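Local coordinates for protein 2-dehydro-3-deoxyphosphogluconate aldolase (Vibrio fischeri, PDB 3NZR) that belongs to the KDGP aldolase family and folds as a TIM barrel, a closed ring of parallel strands surrounded by helices, at residues A[80-85]-A[92-97]; A[114-119]-A[160-165]; A[126-131]-A[147-152]; A[167-172]-A[201-206]; A[187-192]-A[210-215]. All coordinates share one frame; numbering follows the deposited sequence.

Contact 1. Residues A[80-85]-A[92-97]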
# COMPACT_ATOMS: atom_id res chain seq x y z
N MSE A 80 7.65 7.79 5.70
CA MSE A 80 7.39 8.86 4.75
C MSE A 80 8.67 9.59 4.37
O MSE A 80 8.88 9.99 3.23
CB MSE A 80 6.32 9.81 5.23
CG MSE A 80 5.99 10.89 4.24
SE MSE A 80 5.41 10.29 2.37
CE MSE A 80 3.49 9.81 2.87
N MSE A 81 9.57 9.76 5.32
CA MSE A 81 10.79 10.44 5.02
C MSE A 81 11.62 9.67 4.04
O MSE A 81 12.23 10.25 3.17
CB MSE A 81 11.59 10.69 6.30
CG MSE A 81 12.70 11.71 6.13
SE MSE A 81 13.64 12.01 7.82
CE MSE A 81 12.39 13.34 8.65
N VAL A 82 11.64 8.33 4.15
CA VAL A 82 12.34 7.55 3.18
C VAL A 82 11.75 7.70 1.81
O VAL A 82 12.49 7.78 0.88
CB VAL A 82 12.40 6.02 3.62
CG1 VAL A 82 12.84 5.17 2.40
CG2 VAL A 82 13.35 5.87 4.82
N SER A 83 10.41 7.77 1.65
CA SER A 83 9.81 7.92 0.41
C SER A 83 10.17 9.26 -0.16
O SER A 83 10.53 9.31 -1.35
CB SER A 83 8.27 7.86 0.54
OG SER A 83 7.76 6.56 0.88
N LEU A 84 10.08 10.34 0.62
CA LEU A 84 10.36 11.70 0.10
C LEU A 84 11.85 11.83 -0.24
O LEU A 84 12.22 12.39 -1.25
CB LEU A 84 10.03 12.75 1.14
CG LEU A 84 8.55 12.86 1.44
CD1 LEU A 84 8.33 13.80 2.62
CD2 LEU A 84 7.85 13.42 0.23
N ILE A 85 12.72 11.31 0.60
CA ILE A 85 14.17 11.25 0.24
C ILE A 85 14.45 10.51 -1.07
O ILE A 85 15.21 10.99 -1.94
CB ILE A 85 14.96 10.58 1.38
CG1 ILE A 85 15.00 11.48 2.61
CG2 ILE A 85 16.42 10.23 0.95
CD1 ILE A 85 15.53 10.76 3.84
N GLN A 92 19.39 3.06 -6.12
CA GLN A 92 19.14 1.72 -6.57
C GLN A 92 18.20 0.96 -5.66
O GLN A 92 17.58 0.01 -6.15
CB GLN A 92 20.42 0.94 -6.76
CG GLN A 92 21.19 1.46 -7.98
CD GLN A 92 22.59 0.81 -8.15
OE1 GLN A 92 22.89 -0.18 -7.49
NE2 GLN A 92 23.41 1.37 -9.03
N HIS A 93 18.16 1.30 -4.37
CA HIS A 93 17.44 0.47 -3.38
C HIS A 93 16.81 1.29 -2.29
O HIS A 93 17.39 2.26 -1.78
CB HIS A 93 18.43 -0.56 -2.80
CG HIS A 93 17.80 -1.56 -1.88
ND1 HIS A 93 17.40 -2.80 -2.30
CD2 HIS A 93 17.54 -1.50 -0.57
CE1 HIS A 93 16.89 -3.46 -1.28
NE2 HIS A 93 17.00 -2.71 -0.20
N ILE A 94 15.54 0.98 -1.99
CA ILE A 94 14.77 1.65 -0.98
C ILE A 94 14.24 0.64 0.04
O ILE A 94 13.67 -0.37 -0.37
CB ILE A 94 13.60 2.32 -1.64
CG1 ILE A 94 14.08 3.38 -2.63
CG2 ILE A 94 12.71 3.04 -0.63
CD1 ILE A 94 13.01 3.87 -3.64
N ASN A 95 14.38 0.87 1.34
CA ASN A 95 13.86 -0.02 2.37
C ASN A 95 12.55 0.54 2.77
O ASN A 95 12.45 1.77 3.02
CB ASN A 95 14.74 -0.02 3.58
CG ASN A 95 16.06 -0.69 3.33
OD1 ASN A 95 16.18 -1.93 3.50
ND2 ASN A 95 17.07 0.08 3.02
N GLN A 96 11.52 -0.27 2.86
CA GLN A 96 10.22 0.20 3.29
C GLN A 96 9.54 -0.75 4.20
O GLN A 96 9.81 -1.95 4.23
CB GLN A 96 9.31 0.58 2.16
CG GLN A 96 9.43 2.05 1.71
CD GLN A 96 9.09 3.04 2.74
OE1 GLN A 96 8.51 2.70 3.78
NE2 GLN A 96 9.40 4.31 2.48
N VAL A 97 8.68 -0.18 5.02
CA VAL A 97 7.69 -1.01 5.75
C VAL A 97 6.52 -1.32 4.83
O VAL A 97 6.30 -0.69 3.79
CB VAL A 97 7.25 -0.31 7.06
CG1 VAL A 97 8.51 -0.22 8.03
CG2 VAL A 97 6.72 1.12 6.78

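Contact 2. Residues A[114-119]-A[160-165]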
# COMPACT_ATOMS: atom_id res chain seq x y z
N ILE A 114 14.76 -0.85 -6.62
CA ILE A 114 14.27 -1.98 -5.85
C ILE A 114 13.56 -1.38 -4.62
O ILE A 114 14.15 -0.62 -3.89
CB ILE A 114 15.44 -2.88 -5.41
CG1 ILE A 114 16.09 -3.50 -6.61
CG2 ILE A 114 14.93 -4.02 -4.47
CD1 ILE A 114 17.50 -3.82 -6.47
N VAL A 115 12.29 -1.68 -4.42
CA VAL A 115 11.57 -1.27 -3.20
C VAL A 115 11.27 -2.57 -2.43
O VAL A 115 10.45 -3.41 -2.88
CB VAL A 115 10.28 -0.56 -3.50
CG1 VAL A 115 9.59 -0.10 -2.10
CG2 VAL A 115 10.51 0.71 -4.37
N ASN A 116 11.90 -2.70 -1.26
CA ASN A 116 11.59 -3.85 -0.39
C ASN A 116 10.43 -3.60 0.53
O ASN A 116 9.96 -2.46 0.66
CB ASN A 116 12.84 -4.38 0.26
CG ASN A 116 13.29 -3.59 1.44
OD1 ASN A 116 12.49 -2.93 2.16
ND2 ASN A 116 14.58 -3.69 1.72
N GLY A 117 9.84 -4.63 1.07
CA GLY A 117 8.75 -4.50 2.05
C GLY A 117 8.96 -5.39 3.27
O GLY A 117 9.13 -6.62 3.14
N LEU A 118 8.90 -4.81 4.45
CA LEU A 118 9.22 -5.50 5.70
C LEU A 118 8.10 -6.34 6.17
O LEU A 118 6.95 -5.90 6.31
CB LEU A 118 9.51 -4.51 6.77
CG LEU A 118 9.78 -5.01 8.20
CD1 LEU A 118 11.00 -5.74 8.16
CD2 LEU A 118 9.94 -3.80 9.10
N ILE A 119 8.37 -7.64 6.24
CA ILE A 119 7.41 -8.53 6.85
C ILE A 119 8.21 -9.41 7.82
O ILE A 119 9.44 -9.54 7.73
CB ILE A 119 6.67 -9.34 5.82
CG1 ILE A 119 7.60 -10.34 5.16
CG2 ILE A 119 5.93 -8.44 4.78
CD1 ILE A 119 6.80 -11.06 4.09
N SER A 160 10.70 -6.92 -3.63
CA SER A 160 11.28 -7.87 -2.70
C SER A 160 10.67 -7.85 -1.30
O SER A 160 10.06 -6.87 -0.85
CB SER A 160 12.79 -7.64 -2.60
OG SER A 160 13.06 -6.44 -1.97
N VAL A 161 10.75 -9.03 -0.67
CA VAL A 161 10.49 -9.26 0.70
C VAL A 161 11.72 -8.96 1.55
O VAL A 161 12.79 -9.62 1.36
CB VAL A 161 10.15 -10.75 0.90
CG1 VAL A 161 10.15 -11.03 2.41
CG2 VAL A 161 8.70 -11.02 0.33
N LYS A 162 11.60 -8.05 2.53
CA LYS A 162 12.65 -7.94 3.56
C LYS A 162 12.13 -8.66 4.81
O LYS A 162 11.14 -8.26 5.43
CB LYS A 162 12.92 -6.51 3.92
CG LYS A 162 13.90 -6.28 5.08
CD LYS A 162 14.02 -4.80 5.28
CE LYS A 162 15.19 -4.39 6.14
NZ LYS A 162 15.09 -2.90 6.32
N TYR A 163 12.78 -9.76 5.13
CA TYR A 163 12.36 -10.63 6.17
C TYR A 163 13.17 -10.28 7.37
O TYR A 163 14.40 -10.44 7.39
CB TYR A 163 12.66 -12.07 5.75
CG TYR A 163 11.96 -13.05 6.60
CD1 TYR A 163 10.57 -12.99 6.74
CD2 TYR A 163 12.65 -14.04 7.27
CE1 TYR A 163 9.88 -13.88 7.55
CE2 TYR A 163 11.97 -14.96 8.06
CZ TYR A 163 10.58 -14.87 8.18
OH TYR A 163 9.86 -15.76 8.94
N PHE A 164 12.50 -9.71 8.36
CA PHE A 164 13.19 -9.19 9.54
C PHE A 164 12.21 -9.17 10.69
O PHE A 164 11.01 -8.84 10.47
CB PHE A 164 13.64 -7.77 9.25
CG PHE A 164 14.22 -7.04 10.40
CD1 PHE A 164 15.61 -7.06 10.64
CD2 PHE A 164 13.41 -6.26 11.21
CE1 PHE A 164 16.13 -6.37 11.72
CE2 PHE A 164 13.94 -5.55 12.28
CZ PHE A 164 15.28 -5.59 12.54
N PRO A 165 12.72 -9.43 11.91
CA PRO A 165 14.07 -9.87 12.27
C PRO A 165 14.27 -11.38 12.20
O PRO A 165 13.50 -12.13 12.77
CB PRO A 165 14.23 -9.40 13.72
CG PRO A 165 12.88 -9.46 14.29
CD PRO A 165 11.92 -9.08 13.12

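Contact 3. Residues A[126-131]-A[147-152]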
# COMPACT_ATOMS: atom_id res chain seq x y z
N GLY A 126 4.93 -20.36 7.39
CA GLY A 126 3.95 -19.97 6.36
C GLY A 126 3.09 -18.78 6.68
O GLY A 126 2.33 -18.34 5.82
N MSE A 127 3.16 -18.28 7.91
CA MSE A 127 2.44 -17.10 8.25
C MSE A 127 3.39 -15.95 8.57
O MSE A 127 4.44 -16.15 9.25
CB MSE A 127 1.54 -17.33 9.47
CG MSE A 127 0.55 -18.47 9.31
SE MSE A 127 -0.84 -18.08 7.95
CE MSE A 127 -2.00 -16.74 8.86
N VAL A 128 3.02 -14.75 8.11
CA VAL A 128 3.90 -13.59 8.29
C VAL A 128 3.14 -12.38 8.79
O VAL A 128 1.95 -12.21 8.48
CB VAL A 128 4.67 -13.19 7.00
CG1 VAL A 128 5.68 -14.29 6.55
CG2 VAL A 128 3.70 -12.79 5.90
N LYS A 129 3.84 -11.54 9.55
CA LYS A 129 3.26 -10.31 10.12
C LYS A 129 3.49 -9.14 9.13
O LYS A 129 4.63 -8.89 8.74
CB LYS A 129 3.80 -9.97 11.50
CG LYS A 129 3.41 -8.60 12.04
CD LYS A 129 4.09 -8.23 13.35
CE LYS A 129 3.89 -6.68 13.72
NZ LYS A 129 4.38 -6.43 15.10
N ILE A 130 2.42 -8.44 8.76
CA ILE A 130 2.56 -7.36 7.76
C ILE A 130 2.15 -5.98 8.30
O ILE A 130 2.17 -4.93 7.53
CB ILE A 130 1.73 -7.64 6.48
CG1 ILE A 130 0.26 -7.84 6.83
CG2 ILE A 130 2.26 -8.92 5.75
CD1 ILE A 130 -0.66 -7.88 5.63
N SER A 131 1.72 -5.91 9.56
CA SER A 131 1.30 -4.64 10.14
C SER A 131 2.56 -3.92 10.70
O SER A 131 2.68 -3.72 11.95
CB SER A 131 0.29 -4.87 11.27
OG SER A 131 0.62 -6.02 12.04
N GLU A 147 2.31 -16.42 0.97
CA GLU A 147 1.94 -16.28 -0.44
C GLU A 147 1.16 -15.01 -0.70
O GLU A 147 1.39 -14.32 -1.70
CB GLU A 147 1.15 -17.51 -0.92
CG GLU A 147 1.93 -18.88 -0.77
CD GLU A 147 1.79 -19.61 0.63
OE1 GLU A 147 1.28 -19.01 1.63
OE2 GLU A 147 2.22 -20.82 0.73
N THR A 148 0.23 -14.67 0.19
CA THR A 148 -0.64 -13.53 -0.06
C THR A 148 0.11 -12.26 0.24
O THR A 148 -0.09 -11.23 -0.39
CB THR A 148 -1.83 -13.64 0.79
OG1 THR A 148 -2.36 -14.93 0.51
CG2 THR A 148 -2.86 -12.63 0.51
N ALA A 149 0.96 -12.30 1.23
CA ALA A 149 1.83 -11.10 1.48
C ALA A 149 2.71 -10.75 0.27
O ALA A 149 2.89 -9.61 -0.05
CB ALA A 149 2.73 -11.37 2.74
N ILE A 150 3.28 -11.76 -0.38
CA ILE A 150 4.08 -11.53 -1.58
C ILE A 150 3.16 -10.97 -2.73
O ILE A 150 3.53 -10.04 -3.47
CB ILE A 150 4.73 -12.81 -2.02
CG1 ILE A 150 5.88 -13.19 -1.06
CG2 ILE A 150 5.28 -12.72 -3.42
CD1 ILE A 150 6.32 -14.60 -1.26
N ALA A 151 1.94 -11.51 -2.85
CA ALA A 151 1.02 -11.06 -3.88
C ALA A 151 0.64 -9.61 -3.65
O ALA A 151 0.59 -8.81 -4.57
CB ALA A 151 -0.17 -11.97 -3.99
N MSE A 152 0.47 -9.23 -2.40
CA MSE A 152 0.12 -7.85 -2.05
C MSE A 152 1.30 -6.93 -2.28
O MSE A 152 1.15 -5.84 -2.77
CB MSE A 152 -0.35 -7.82 -0.59
CG MSE A 152 -1.72 -8.31 -0.38
SE MSE A 152 -2.22 -8.43 1.52
CE MSE A 152 -2.85 -6.55 1.69
O HOH W 1 1.22 -19.95 4.07

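Contact 4. Residues A[167-172]-A[201-206]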
# COMPACT_ATOMS: atom_id res chain seq x y z
N GLY A 167 16.84 -13.18 13.34
CA GLY A 167 17.68 -13.74 14.38
C GLY A 167 18.65 -14.78 13.87
O GLY A 167 18.82 -15.81 14.54
N GLY A 168 19.26 -14.55 12.69
CA GLY A 168 20.25 -15.48 12.15
C GLY A 168 19.66 -16.78 11.71
O GLY A 168 18.84 -16.81 10.77
N LEU A 169 20.04 -17.88 12.38
CA LEU A 169 19.45 -19.19 12.05
C LEU A 169 18.30 -19.60 13.00
O LEU A 169 17.73 -20.68 12.87
CB LEU A 169 20.52 -20.25 11.97
CG LEU A 169 21.40 -20.29 10.73
CD1 LEU A 169 22.56 -21.26 10.90
CD2 LEU A 169 20.57 -20.65 9.49
N GLU A 170 17.92 -18.73 13.92
CA GLU A 170 16.80 -19.02 14.87
C GLU A 170 15.43 -19.19 14.20
O GLU A 170 14.54 -19.80 14.79
CB GLU A 170 16.68 -17.94 15.97
CG GLU A 170 17.82 -17.99 17.02
CD GLU A 170 18.14 -16.65 17.69
OE1 GLU A 170 19.30 -16.49 18.17
OE2 GLU A 170 17.25 -15.77 17.72
N THR A 171 15.25 -18.63 13.01
CA THR A 171 13.97 -18.76 12.32
C THR A 171 14.15 -19.55 11.00
O THR A 171 13.41 -19.39 10.06
CB THR A 171 13.30 -17.38 12.09
OG1 THR A 171 14.11 -16.61 11.23
CG2 THR A 171 13.17 -16.65 13.38
N ARG A 172 15.14 -20.45 11.00
CA ARG A 172 15.48 -21.29 9.86
C ARG A 172 14.28 -21.86 9.05
O ARG A 172 14.24 -21.75 7.81
CB ARG A 172 16.32 -22.45 10.38
CG ARG A 172 16.75 -23.40 9.34
CD ARG A 172 17.16 -24.68 9.98
NE ARG A 172 18.20 -24.50 10.99
CZ ARG A 172 19.50 -24.44 10.74
NH1 ARG A 172 19.95 -24.50 9.49
NH2 ARG A 172 20.37 -24.31 11.75
N GLU A 201 26.98 -18.31 5.04
CA GLU A 201 26.90 -19.38 4.05
C GLU A 201 25.65 -20.25 4.23
O GLU A 201 24.96 -20.50 3.26
CB GLU A 201 28.18 -20.20 4.02
CG GLU A 201 29.33 -19.44 3.35
CD GLU A 201 30.76 -19.91 3.76
OE1 GLU A 201 31.59 -20.08 2.85
OE2 GLU A 201 31.07 -20.06 4.97
N GLU A 202 25.35 -20.66 5.44
CA GLU A 202 24.24 -21.58 5.67
C GLU A 202 22.89 -20.89 5.39
O GLU A 202 22.00 -21.50 4.87
CB GLU A 202 24.25 -22.13 7.09
CG GLU A 202 23.55 -23.46 7.25
CD GLU A 202 23.64 -24.02 8.67
OE1 GLU A 202 24.63 -23.75 9.37
OE2 GLU A 202 22.69 -24.72 9.10
N ILE A 203 22.80 -19.62 5.73
CA ILE A 203 21.58 -18.83 5.47
C ILE A 203 21.40 -18.63 3.98
O ILE A 203 20.26 -18.81 3.46
CB ILE A 203 21.65 -17.48 6.19
CG1 ILE A 203 21.56 -17.69 7.69
CG2 ILE A 203 20.57 -16.50 5.70
CD1 ILE A 203 21.88 -16.43 8.47
N MSE A 204 22.46 -18.19 3.27
CA MSE A 204 22.36 -18.02 1.79
C MSE A 204 22.03 -19.38 1.12
O MSE A 204 21.17 -19.46 0.25
CB MSE A 204 23.64 -17.48 1.17
CG MSE A 204 24.00 -16.08 1.58
SE MSE A 204 22.49 -14.87 1.11
CE MSE A 204 22.84 -14.89 -0.80
N GLN A 205 22.70 -20.46 1.56
CA GLN A 205 22.40 -21.77 0.94
C GLN A 205 20.93 -22.11 1.01
O GLN A 205 20.46 -22.83 0.20
CB GLN A 205 23.22 -22.90 1.55
CG GLN A 205 23.34 -24.16 0.71
CD GLN A 205 23.97 -23.86 -0.62
OE1 GLN A 205 23.34 -23.96 -1.67
NE2 GLN A 205 25.25 -23.47 -0.58
N ILE A 206 20.20 -21.63 2.00
CA ILE A 206 18.78 -21.97 2.12
C ILE A 206 18.00 -21.32 0.98
O ILE A 206 17.18 -21.94 0.35
CB ILE A 206 18.18 -21.52 3.46
CG1 ILE A 206 18.80 -22.34 4.57
CG2 ILE A 206 16.65 -21.65 3.43
CD1 ILE A 206 18.59 -21.84 5.91

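Contact 5. Residues A[187-192]-A[210-215]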
# COMPACT_ATOMS: atom_id res chain seq x y z
N PHE A 187 9.81 -13.75 -6.81
CA PHE A 187 9.93 -12.48 -6.11
C PHE A 187 11.25 -12.55 -5.45
O PHE A 187 11.82 -13.65 -5.38
CB PHE A 187 8.81 -12.37 -5.10
CG PHE A 187 8.48 -10.98 -4.71
CD1 PHE A 187 8.17 -10.06 -5.68
CD2 PHE A 187 8.41 -10.59 -3.43
CE1 PHE A 187 7.85 -8.80 -5.37
CE2 PHE A 187 8.05 -9.29 -3.13
CZ PHE A 187 7.79 -8.43 -4.09
N TRP A 188 11.84 -11.43 -5.15
CA TRP A 188 13.16 -11.40 -4.52
C TRP A 188 13.08 -11.36 -3.00
O TRP A 188 12.01 -11.12 -2.41
CB TRP A 188 13.98 -10.22 -5.05
CG TRP A 188 14.00 -10.17 -6.57
CD1 TRP A 188 13.70 -11.18 -7.45
CD2 TRP A 188 14.37 -9.05 -7.36
NE1 TRP A 188 13.84 -10.75 -8.74
CE2 TRP A 188 14.26 -9.45 -8.72
CE3 TRP A 188 14.79 -7.76 -7.07
CZ2 TRP A 188 14.54 -8.59 -9.78
CZ3 TRP A 188 15.09 -6.92 -8.13
CH2 TRP A 188 14.96 -7.33 -9.45
N LEU A 189 14.21 -11.55 -2.36
CA LEU A 189 14.27 -11.79 -0.90
C LEU A 189 15.48 -11.16 -0.30
O LEU A 189 16.59 -11.20 -0.86
CB LEU A 189 14.38 -13.33 -0.68
CG LEU A 189 14.34 -13.83 0.75
CD1 LEU A 189 13.06 -13.46 1.51
CD2 LEU A 189 14.57 -15.37 0.71
N GLU A 190 15.31 -10.50 0.82
CA GLU A 190 16.36 -9.76 1.48
C GLU A 190 16.43 -10.26 2.92
O GLU A 190 15.73 -9.80 3.84
CB GLU A 190 16.10 -8.26 1.40
CG GLU A 190 15.73 -7.81 0.05
CD GLU A 190 15.93 -6.34 -0.17
OE1 GLU A 190 16.41 -5.59 0.77
OE2 GLU A 190 15.48 -5.88 -1.26
N PRO A 191 17.29 -11.25 3.18
CA PRO A 191 17.37 -11.68 4.57
C PRO A 191 18.04 -10.68 5.48
O PRO A 191 19.10 -10.19 5.15
CB PRO A 191 18.19 -12.97 4.49
CG PRO A 191 18.32 -13.30 3.10
CD PRO A 191 18.11 -12.07 2.30
N THR A 192 17.45 -10.40 6.65
CA THR A 192 17.95 -9.39 7.48
C THR A 192 17.79 -9.70 9.01
O THR A 192 16.70 -10.12 9.47
CB THR A 192 17.27 -8.05 7.21
OG1 THR A 192 17.23 -7.74 5.78
CG2 THR A 192 17.96 -6.94 7.96
N ALA A 210 16.36 -23.02 -2.54
CA ALA A 210 14.94 -22.82 -2.79
C ALA A 210 14.82 -22.29 -4.20
O ALA A 210 13.73 -22.30 -4.80
CB ALA A 210 14.32 -21.83 -1.78
N GLY A 211 15.91 -21.85 -4.79
CA GLY A 211 15.80 -21.29 -6.15
C GLY A 211 15.33 -19.84 -6.24
O GLY A 211 14.91 -19.39 -7.32
N VAL A 212 15.47 -19.06 -5.18
CA VAL A 212 15.19 -17.60 -5.23
C VAL A 212 16.10 -16.95 -6.27
O VAL A 212 17.32 -17.14 -6.21
CB VAL A 212 15.40 -16.91 -3.85
CG1 VAL A 212 15.16 -15.36 -3.93
CG2 VAL A 212 14.48 -17.58 -2.79
N SER A 213 15.53 -16.16 -7.20
CA SER A 213 16.30 -15.61 -8.33
C SER A 213 17.28 -14.51 -7.94
O SER A 213 18.43 -14.47 -8.47
CB SER A 213 15.38 -15.09 -9.44
OG SER A 213 14.40 -14.21 -8.86
N LYS A 214 16.86 -13.62 -7.03
CA LYS A 214 17.74 -12.53 -6.59
C LYS A 214 17.64 -12.38 -5.08
O LYS A 214 16.53 -12.41 -4.52
CB LYS A 214 17.33 -11.23 -7.24
CG LYS A 214 17.39 -11.29 -8.79
CD LYS A 214 18.66 -10.81 -9.34
CE LYS A 214 18.61 -10.80 -10.88
NZ LYS A 214 18.32 -12.25 -11.35
N ILE A 215 18.82 -12.33 -4.42
CA ILE A 215 18.91 -12.31 -2.98
C ILE A 215 19.71 -11.11 -2.59
O ILE A 215 20.83 -10.88 -3.10
CB ILE A 215 19.61 -13.55 -2.42
CG1 ILE A 215 19.00 -14.84 -3.01
CG2 ILE A 215 19.56 -13.57 -0.85
CD1 ILE A 215 19.80 -16.05 -2.80
O HOH W 2 12.72 -15.64 -7.15

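Contact 1. Residues A[80-85]-A[92-97]
V82 of helix 79-89 presses its CG1 into the chain of 92-97, and that one methyl makes three of the four close approaches. CG1 stands anti to the backbone N (chi1 166°), which turns it toward three neighbours. It meets I94 CG2 at 3.7 Å, methyl to methyl. It also lies 3.5 Å from N95 O and touches the amide of Q96, with NE2 likewise 3.5 Å from V82 CG1. V82 and Q96 run past each other in opposite directions, so the valine flanks the glutamine rather than meeting it tip to tip.

The contact thins at S83, which buries little here; its OG comes within 3.2 Å of Q96 NE2, but at an angle too poor for a hydrogen bond. The serine hydroxyl bonds instead with OG of S104, on helix 101-108, to which Q96 NE2 also makes a weak bond. Q96 is bent at chi2 (-61°), bringing OE1 back to accept a bond from V97 N at 3.1 Å, and the same oxygen is hydrogen-bonded to S79 OG. The helix face bearing M80 turns away from 92-97 and is exposed.

The two segments are consecutive pieces of a beta-alpha-beta unit: strand 67-70, helix 79-89 and strand 93-94. All the touching residues, apolar and polar, are buried. N95 O has no hydrogen-bonding partner in the model, and a valine methyl sits against it. Between these two segments the helix meets strand 93-94 and the loop after it by van der Waals packing, while S83 and Q96 make their hydrogen bonds to other partners.

Contact 2. Residues A[114-119]-A[160-165]
G117 and I119 each bond through both N and O to the strand 160-163 and the residue after it. G117 O accepts from K162 N at 2.9 Å (161°), and G117 N donates to S160 O along a more bent path of 140°. I119 N donates to K162 O at 3.0 Å, and I119 O accepts from F164 N at 3.1 Å (168°). The register pairs N116 with S160 and runs on to I119 with Y163.

These are neighbouring parallel strands of the TIM barrel, and the axes of the two short strands are inclined by 41°. On the face carrying N116, L118, S160 and K162, the extended lysine passes obliquely across the N116 amide, its CD 3.8 Å from N116 ND2. E190 of the next strand bonds both N116 ND2 and S160 OG, while N95 OD1 bonds both N116 ND2 and K162 NZ. Further along, L118 CD1 rests 3.5 Å from F164 CB.

I119, V161 and Y163 share the other face, toward helix 172-184. There I119 meets V161 at about a right angle, CD1 to CG1 at 3.7 Å.

Contact 3. Residues A[126-131]-A[147-152]
A149 sets its single methyl against the two branched side chains V128 and I130, which reach it from neighbouring same-side positions of the segment 126-131. V128 CG2 is the closer, 3.6 Å from A149 CB, and I130 CG2 follows at 3.9 Å. All three residues have their CB turned toward the opposite segment, so this is methyl against methyl, with the alanine offering only its CB. I130 carries CG1 between its backbone N and carbonyl carbon (chi1 57°), and this swings the longer branch past the alanine toward the next turn of the helix. There CD1 lies 4.4 Å from the selenium of M152, a light touch.

At the other end the contact turns polar and passes through solvent. G126 O and E147 OE1 stand 4.4 Å apart, and one water donates a proton to each of them. Its bond to G126 O is 2.6 Å. The E147 chain bends at chi2 (87°), bringing the carboxylate around toward this water. G126 has a positive phi of 91°, at which a side chain would press on the preceding carbonyl oxygen.

Strand 127-129 pairs antiparallel with strand 143-145, whose V144 touches V128, I130 and A149 together. I119 of strand 114-119 packs on V128 and I130, and I150 of the helix leans on helix 172-184. Helix 146-155 also meets the second subunit: T148 OG1 bonds O of E140 of that subunit, and M152 packs on its F98.

Contact 4. Residues A[167-172]-A[201-206]
L169, in the loop before helix 172-184, and R172, at the start of that helix, meet helix 200-209 in a mixed contact, apolar on its buried side and ionic toward the surface. The leucine carries the apolar half. Its CD2 lies 3.6 Å from I203 CG1, the two side chains crossing obliquely, while a looser 4.3 Å separates L169 CD2 from I206 CD1. Further in, the I203 tip CD1 rests 3.8 Å from the carbonyl oxygen of G168. L169 CD1, the other branch, lies against the carboxylate of E202, 3.6 Å from OE1, so the leucine touches both halves of the contact.

On the outer side R172 NH1 gives a nearly straight bond (168°) to E202 OE2, 2.8 Å long and part of a salt bridge. The acceptor lies close to the guanidinium plane; E202 OE2 is met on its anti side, with NH1 34° out of the carboxylate plane. E202 reaches out with an extended chain; R172 comes to meet it with a bend at chi3 (-55°). L169 CD2 also sits over one face of the guanidinium, near its rim, 3.8 Å above the plane, so one leucine methyl covers part of that face.

The backbone behind L169 is tightly turned: a type II' turn from G167 to E170 runs into a type I turn from L169 to R172, with G167 and G168 both at positive phi. F175 of helix 172-184 touches I203 and I206 as well. This is the beta-alpha loop after strand 160-163, at the C-terminal end of a TIM-barrel strand, resting on the helix of the following beta-alpha unit.

Contact 5. Residues A[187-192]-A[210-215]
W188 lays one face of its indole on the start of the K214 side chain, the two side chains lying side by side and pointing the same way. K214 CB stands almost directly over the five-membered ring, 3.5 Å from its centroid and 8° off the normal, a CH-pi contact. CG continues along the same face, 3.6 Å from W188 NE1. The lysine then bends at chi2 (-94°), and its NZ bonds N12 O. S213 OG approaches the ring obliquely, 3.4 Å from W188 CD1. The indole also touches S160 and I114 of the neighbouring strands.

Beside the indole the backbones meet. L189 N donates to K214 O at 3.3 Å and 152°, and I215 CA makes a CA-H...O contact with L189 O. This is a single bridge, L189 with I215, but backbone bonds of L189 with I216 and P191 with H218 carry the pairing on. It is consistent with 215 onward taking the eighth strand position of the TIM barrel, beside strand 188-191.

Before that, the chain leaves helix 200-209 through a Schellman motif whose positive-phi residue is G211. V212 then packs inward, CG1 3.9 Å from L189 CB, the side chains nearly at right angles. P191 offers CD to I215 CG2 at 3.8 Å, again crossing at about a right angle. A water links F187, at the start of 187-192, to S213: it donates to F187 O and accepts from S213 N at 2.9 Å.

How the contacts relate
Contacts 1, 2 and 5 follow the barrel wall: strands 93-94, 114-119, 160-163 and 188-191 are successive neighbours. I94 N lies 2.8 Å from I114 O between contacts 1 and 2, and V161 O lies 2.7 Å from E190 N between contacts 2 and 5. Contact 3 falls within the chain excursion between the two strands of contact 2 and packs outside them, I119 CG2 3.8 Å from I130 CG2. Contact 4 alternates with contact 5 along the chain and meets it where M204 CE touches I215 CG2. A magnesium ion lies about 8 Å from G168 of contact 4; contact 1 sits across the chain's centre, about 26 Å from contact 4 between centres.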